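Local coordinates for GH3 beta-N-acetylglucosaminidase (Paenibacillaceae, PDB 6K5J), which hydrolyses terminal beta-linked N-acetylglucosamine residues as a family 3 glycoside hydrolase, probably acting on chitin- or peptidoglycan-derived saccharides, at residues A[136-142]-A[152-158]; A[148-152]-A[484-488]. All blocks are in the same frame, centred on the assembly; numbering follows the deposited sequence.

Contact 1: A[136-142]-A[152-158]; sequences PSLDINN and RSYGGTA. With NAG (2-acetamido-2-deoxy-beta-D-glucopyranose), chain B.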
loop_
_atom_site.group_PDB
_atom_site.type_symbol
_atom_site.label_atom_id
_atom_site.label_comp_id
_atom_site.label_asym_id
_atom_site.label_seq_id
_atom_site.Cartn_x
_atom_site.Cartn_y
_atom_site.Cartn_z
ATOM N N PRO A 136 -3.252 -0.706 -7.605
ATOM C CA PRO A 136 -2.202 -1.484 -6.946
ATOM C C PRO A 136 -0.798 -0.935 -7.195
ATOM O O PRO A 136 -0.547 -0.311 -8.227
ATOM C CB PRO A 136 -2.341 -2.866 -7.590
ATOM C CG PRO A 136 -2.727 -2.540 -9.016
ATOM C CD PRO A 136 -3.603 -1.278 -8.921
ATOM N N SER A 137 0.111 -1.183 -6.256
ATOM C CA SER A 137 1.525 -1.082 -6.588
ATOM C C SER A 137 1.877 -2.092 -7.674
ATOM O O SER A 137 1.591 -3.286 -7.540
ATOM C CB SER A 137 2.387 -1.345 -5.356
ATOM O OG SER A 137 3.747 -1.547 -5.727
ATOM N N LEU A 138 2.498 -1.605 -8.754
ATOM C CA LEU A 138 3.136 -2.447 -9.753
ATOM C C LEU A 138 4.650 -2.434 -9.606
ATOM O O LEU A 138 5.370 -2.789 -10.548
ATOM C CB LEU A 138 2.735 -2.007 -11.167
ATOM C CG LEU A 138 1.242 -2.131 -11.494
ATOM C CD1 LEU A 138 1.010 -1.833 -12.982
ATOM C CD2 LEU A 138 0.721 -3.528 -11.132
ATOM N N ASP A 139 5.147 -2.012 -8.447
ATOM C CA ASP A 139 6.580 -2.067 -8.205
ATOM C C ASP A 139 7.034 -3.519 -8.112
ATOM O O ASP A 139 6.310 -4.390 -7.621
ATOM C CB ASP A 139 6.934 -1.299 -6.934
ATOM C CG ASP A 139 6.383 0.126 -6.937
ATOM O OD1 ASP A 139 6.726 0.905 -7.857
ATOM O OD2 ASP A 139 5.609 0.469 -6.021
ATOM N N ILE A 140 8.237 -3.782 -8.617
ATOM C CA ILE A 140 8.811 -5.122 -8.663
ATOM C C ILE A 140 9.950 -5.145 -7.654
ATOM O O ILE A 140 11.001 -4.524 -7.875
ATOM C CB ILE A 140 9.305 -5.490 -10.074
ATOM C CG1 ILE A 140 8.159 -5.446 -11.087
ATOM C CG2 ILE A 140 9.933 -6.888 -10.081
ATOM C CD1 ILE A 140 8.628 -5.255 -12.546
ATOM N N ASN A 141 9.748 -5.843 -6.534
ATOM C CA ASN A 141 10.701 -5.806 -5.421
ATOM C C ASN A 141 11.817 -6.819 -5.675
ATOM O O ASN A 141 11.874 -7.903 -5.090
ATOM C CB ASN A 141 9.998 -6.074 -4.097
ATOM C CG ASN A 141 10.761 -5.517 -2.913
ATOM O OD1 ASN A 141 10.577 -4.359 -2.527
ATOM N ND2 ASN A 141 11.621 -6.341 -2.321
ATOM N N ASN A 142 12.706 -6.452 -6.597
ATOM C CA ASN A 142 13.875 -7.255 -6.943
ATOM C C ASN A 142 15.066 -6.961 -6.039
ATOM O O ASN A 142 16.125 -7.574 -6.211
ATOM C CB ASN A 142 14.277 -6.994 -8.394
ATOM C CG ASN A 142 14.712 -5.572 -8.601
ATOM O OD1 ASN A 142 13.928 -4.650 -8.407
ATOM N ND2 ASN A 142 15.981 -5.374 -8.939
ATOM N N ARG A 152 4.612 -4.784 -0.142
ATOM C CA ARG A 152 3.663 -4.039 -0.968
ATOM C C ARG A 152 3.756 -4.402 -2.446
ATOM O O ARG A 152 2.866 -4.022 -3.213
ATOM C CB ARG A 152 3.884 -2.533 -0.795
ATOM C CG ARG A 152 3.588 -2.029 0.602
ATOM C CD ARG A 152 4.141 -0.625 0.785
ATOM N NE ARG A 152 3.357 0.346 0.038
ATOM C CZ ARG A 152 3.762 1.577 -0.259
ATOM N NH1 ARG A 152 4.967 1.988 0.096
ATOM N NH2 ARG A 152 2.950 2.402 -0.907
ATOM N N SER A 153 4.793 -5.124 -2.859
ATOM C CA SER A 153 4.949 -5.620 -4.218
ATOM C C SER A 153 4.487 -7.070 -4.290
ATOM O O SER A 153 4.673 -7.831 -3.338
ATOM C CB SER A 153 6.416 -5.532 -4.656
ATOM O OG SER A 153 6.670 -6.379 -5.766
ATOM N N TYR A 154 3.893 -7.463 -5.430
ATOM C CA TYR A 154 3.548 -8.879 -5.600
ATOM C C TYR A 154 4.793 -9.766 -5.602
ATOM O O TYR A 154 4.731 -10.923 -5.175
ATOM C CB TYR A 154 2.776 -9.118 -6.901
ATOM C CG TYR A 154 1.485 -8.357 -7.045
ATOM C CD1 TYR A 154 0.360 -8.692 -6.292
ATOM C CD2 TYR A 154 1.389 -7.305 -7.947
ATOM C CE1 TYR A 154 -0.831 -7.993 -6.438
ATOM C CE2 TYR A 154 0.213 -6.602 -8.095
ATOM C CZ TYR A 154 -0.888 -6.945 -7.348
ATOM O OH TYR A 154 -2.043 -6.226 -7.501
ATOM N N GLY A 155 5.919 -9.265 -6.097
ATOM C CA GLY A 155 7.101 -10.100 -6.149
ATOM C C GLY A 155 8.171 -9.483 -7.028
ATOM O O GLY A 155 8.072 -8.326 -7.445
ATOM N N GLY A 156 9.187 -10.293 -7.309
ATOM C CA GLY A 156 10.410 -9.846 -7.944
ATOM C C GLY A 156 10.534 -10.072 -9.437
ATOM O O GLY A 156 11.614 -9.831 -9.989
ATOM N N THR A 157 9.476 -10.497 -10.122
ATOM C CA THR A 157 9.540 -10.640 -11.570
ATOM C C THR A 157 8.470 -9.789 -12.230
ATOM O O THR A 157 7.374 -9.610 -11.690
ATOM C CB THR A 157 9.368 -12.091 -12.028
ATOM O OG1 THR A 157 8.098 -12.583 -11.595
ATOM C CG2 THR A 157 10.487 -12.966 -11.488
ATOM N N ALA A 158 8.804 -9.273 -13.415
ATOM C CA ALA A 158 7.834 -8.508 -14.185
ATOM C C ALA A 158 6.615 -9.354 -14.530
ATOM O O ALA A 158 5.483 -8.858 -14.513
ATOM C CB ALA A 158 8.485 -7.970 -15.461
HETATM C C1 NAG B . 3.261 8.293 -0.443
HETATM C C2 NAG B . 3.335 6.817 -0.910
HETATM C C3 NAG B . 2.174 6.471 -1.859
HETATM C C4 NAG B . 0.837 6.935 -1.296
HETATM C C5 NAG B . 0.922 8.416 -0.971
HETATM C C6 NAG B . -0.355 8.992 -0.400
HETATM C C7 NAG B . 5.410 5.536 -1.299
HETATM C C8 NAG B . 6.675 5.452 -2.111
HETATM N N2 NAG B . 4.611 6.573 -1.570
HETATM O O1 NAG B . 4.141 8.453 0.618
HETATM O O3 NAG B . 2.132 5.065 -2.084
HETATM O O4 NAG B . -0.201 6.710 -2.243
HETATM O O5 NAG B . 1.939 8.597 0.019
HETATM O O6 NAG B . -0.600 8.510 0.916
HETATM O O7 NAG B . 5.119 4.690 -0.456
HETATM O O HOH W 1 3.697 -5.173 -7.251
#

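Contact 2: A[148-152]-A[484-488]; sequences VIGVR and ARNPF. With NAG (2-acetamido-2-deoxy-beta-D-glucopyranose), chain B.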
loop_
_atom_site.group_PDB
_atom_site.type_symbol
_atom_site.label_atom_id
_atom_site.label_comp_id
_atom_site.label_asym_id
_atom_site.label_seq_id
_atom_site.Cartn_x
_atom_site.Cartn_y
_atom_site.Cartn_z
ATOM N N VAL A 148 10.946 0.624 1.441
ATOM C CA VAL A 148 9.631 1.243 1.340
ATOM C C VAL A 148 8.612 0.379 0.600
ATOM O O VAL A 148 7.402 0.523 0.853
ATOM C CB VAL A 148 9.734 2.644 0.690
ATOM C CG1 VAL A 148 10.274 2.551 -0.714
ATOM C CG2 VAL A 148 8.378 3.375 0.715
ATOM N N ILE A 149 9.035 -0.540 -0.267
ATOM C CA ILE A 149 8.089 -1.392 -0.986
ATOM C C ILE A 149 7.916 -2.708 -0.226
ATOM O O ILE A 149 6.943 -2.872 0.517
ATOM C CB ILE A 149 8.543 -1.600 -2.444
ATOM C CG1 ILE A 149 8.746 -0.242 -3.129
ATOM C CG2 ILE A 149 7.528 -2.469 -3.237
ATOM C CD1 ILE A 149 7.498 0.693 -3.121
ATOM N N GLY A 150 8.854 -3.646 -0.377
ATOM C CA GLY A 150 8.762 -4.881 0.400
ATOM C C GLY A 150 7.501 -5.648 0.042
ATOM O O GLY A 150 7.195 -5.842 -1.140
ATOM N N VAL A 151 6.709 -6.037 1.055
ATOM C CA VAL A 151 5.515 -6.858 0.797
ATOM C C VAL A 151 4.412 -6.085 0.080
ATOM O O VAL A 151 3.366 -6.654 -0.261
ATOM C CB VAL A 151 4.946 -7.471 2.092
ATOM C CG1 VAL A 151 5.975 -8.391 2.767
ATOM C CG2 VAL A 151 4.460 -6.375 3.047
ATOM N N ARG A 152 4.612 -4.784 -0.142
ATOM C CA ARG A 152 3.663 -4.039 -0.968
ATOM C C ARG A 152 3.756 -4.402 -2.446
ATOM O O ARG A 152 2.866 -4.022 -3.213
ATOM C CB ARG A 152 3.884 -2.533 -0.795
ATOM C CG ARG A 152 3.588 -2.029 0.602
ATOM C CD ARG A 152 4.141 -0.625 0.785
ATOM N NE ARG A 152 3.357 0.346 0.038
ATOM C CZ ARG A 152 3.762 1.577 -0.259
ATOM N NH1 ARG A 152 4.967 1.988 0.096
ATOM N NH2 ARG A 152 2.950 2.402 -0.907
ATOM N N ALA A 484 6.085 -12.230 9.413
ATOM C CA ALA A 484 4.786 -11.617 9.162
ATOM C C ALA A 484 4.912 -10.251 8.501
ATOM O O ALA A 484 3.927 -9.502 8.434
ATOM C CB ALA A 484 3.990 -11.499 10.466
ATOM N N ARG A 485 6.107 -9.891 8.040
ATOM C CA ARG A 485 6.197 -8.839 7.042
ATOM C C ARG A 485 7.188 -9.280 5.964
ATOM O O ARG A 485 6.917 -10.273 5.281
ATOM C CB ARG A 485 6.544 -7.486 7.675
ATOM C CG ARG A 485 6.239 -6.349 6.693
ATOM C CD ARG A 485 5.931 -5.004 7.343
ATOM N NE ARG A 485 5.690 -4.020 6.286
ATOM C CZ ARG A 485 4.808 -3.022 6.347
ATOM N NH1 ARG A 485 4.065 -2.835 7.432
ATOM N NH2 ARG A 485 4.671 -2.204 5.309
ATOM N N ASN A 486 8.310 -8.585 5.770
ATOM C CA ASN A 486 9.185 -8.961 4.659
ATOM C C ASN A 486 9.732 -10.369 4.878
ATOM O O ASN A 486 10.170 -10.700 5.987
ATOM C CB ASN A 486 10.352 -7.980 4.492
ATOM C CG ASN A 486 9.912 -6.630 3.938
ATOM O OD1 ASN A 486 8.737 -6.413 3.648
ATOM N ND2 ASN A 486 10.860 -5.712 3.803
ATOM N N PRO A 487 9.743 -11.220 3.843
ATOM C CA PRO A 487 10.282 -12.576 4.007
ATOM C C PRO A 487 11.795 -12.612 4.059
ATOM O O PRO A 487 12.360 -13.670 4.362
ATOM C CB PRO A 487 9.758 -13.309 2.766
ATOM C CG PRO A 487 9.730 -12.225 1.704
ATOM C CD PRO A 487 9.277 -10.972 2.465
ATOM N N PHE A 488 12.460 -11.486 3.803
ATOM C CA PHE A 488 13.914 -11.426 3.745
ATOM C C PHE A 488 14.563 -11.472 5.124
ATOM O O PHE A 488 15.799 -11.484 5.214
ATOM C CB PHE A 488 14.316 -10.169 2.964
ATOM C CG PHE A 488 13.463 -9.950 1.731
ATOM C CD1 PHE A 488 13.420 -10.912 0.729
ATOM C CD2 PHE A 488 12.670 -8.819 1.600
ATOM C CE1 PHE A 488 12.616 -10.735 -0.409
ATOM C CE2 PHE A 488 11.864 -8.633 0.469
ATOM C CZ PHE A 488 11.832 -9.590 -0.527
HETATM C C1 NAG B . 3.261 8.293 -0.443
HETATM C C2 NAG B . 3.335 6.817 -0.910
HETATM C C3 NAG B . 2.174 6.471 -1.859
HETATM C C4 NAG B . 0.837 6.935 -1.296
HETATM C C5 NAG B . 0.922 8.416 -0.971
HETATM C C6 NAG B . -0.355 8.992 -0.400
HETATM C C7 NAG B . 5.410 5.536 -1.299
HETATM C C8 NAG B . 6.675 5.452 -2.111
HETATM N N2 NAG B . 4.611 6.573 -1.570
HETATM O O1 NAG B . 4.141 8.453 0.618
HETATM O O3 NAG B . 2.132 5.065 -2.084
HETATM O O4 NAG B . -0.201 6.710 -2.243
HETATM O O5 NAG B . 1.939 8.597 0.019
HETATM O O6 NAG B . -0.600 8.510 0.916
HETATM O O7 NAG B . 5.119 4.690 -0.456
HETATM O O HOH W 2 6.582 -2.010 3.089
#

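Contact 1: A[136-142]-A[152-158]
Polar contacts hold the two ends of one long loop together, and S153 is their hub. Its OG donates to D139 O (2.7 Å) and accepts from N141 N (3.2 Å) and G155 N (3.0 Å), the last making an ST turn; a small hydroxyl suits a spot crowded by backbone polar groups. N141, the central residue of an inverse gamma turn, also gives its N-H to G155 O (N to O 3.1 Å). A water bridges the segments, donating to S137 O and D139 O and accepting from Y154 N. A second ST turn, S137 OG with D139 N, shapes the other segment, and S137 OG donates to D139 OD2 (2.8 Å).

Apolar contacts flank this core: Y154 CZ lies 4.3 Å from P136 CB and I140 CD1 4.0 Å from A158 CB, while I140 CG2 packs on backbone, 3.3 Å from G156 C. At G155 a side chain would jam against the preceding carbonyl, so glycine fits.

R152 NH1 donates to NAG O7 (2.8 Å) and its guanidinium pairs with E85; D139 OD2 bonds H183 ND1, whose NE2 meets NAG, consistent with the sugar-binding end of a family 3 TIM barrel. Y154 and I140 pack on helix 158-174, at whose N-cap T157 bonds weakly to L160 N; L138 rests on helix 213-222, and P136 and L138 backbones bond K182 of strand 178-184.

Contact 2: A[148-152]-A[484-488]
This is an interdomain seam: a loop of the TIM-barrel domain meets a loop that follows strand 478-483 in the sheet of the C-terminal alpha/beta domain. V151, in its m rotamer, is the central apolar contact. Its CB points toward the partner, with CG1 3.3 Å from R485 O and 4.2 Å from P487 CD, while CG2 approaches R485 CG at 4.1 Å; a compact beta-branched side chain fits between the R485 carbonyl and the P487 ring. N486, also m at chi1, turns its amide back so that OD1 accepts a weak hydrogen bond from V151 N (N to OD1 3.3 Å). G150 has positive phi, which favours glycine, and a CB there would clash with that same OD1. R485 runs extended, with chi1 to chi3 all t, so its aliphatic part lies along V151 while its guanidinium reaches V403 O, D404 and Y456. R152 instead bends at chi3 (p), which lets NH1 donate to both V148 O (2.9 Å) and NAG O7 (2.8 Å); R152 N donates to I149 O (3.1 Å), closing a beta turn. A water bridges the loops, donating to I149 O at 2.7 Å and accepting from R485 NH2 at 2.9 Å.

Contacts 1 and 2 lie about 10 Å apart, centre to centre. Their segments alternate along the chain, in the order 136-142, 148-152, 152-158 and 484-488, and R152 belongs to both. The first three form part of the loop between strand 132-133 and helix 158-174 of the barrel; the last comes 332 residues later, from the C-terminal domain. N141 OD1 and G150 N, 2.8 Å apart, probably hydrogen-bond and so join the two contacts directly. One loop thus carries both R152, which hydrogen-bonds NAG as do D83, K182, H183 and D268, and the surface that meets the second domain.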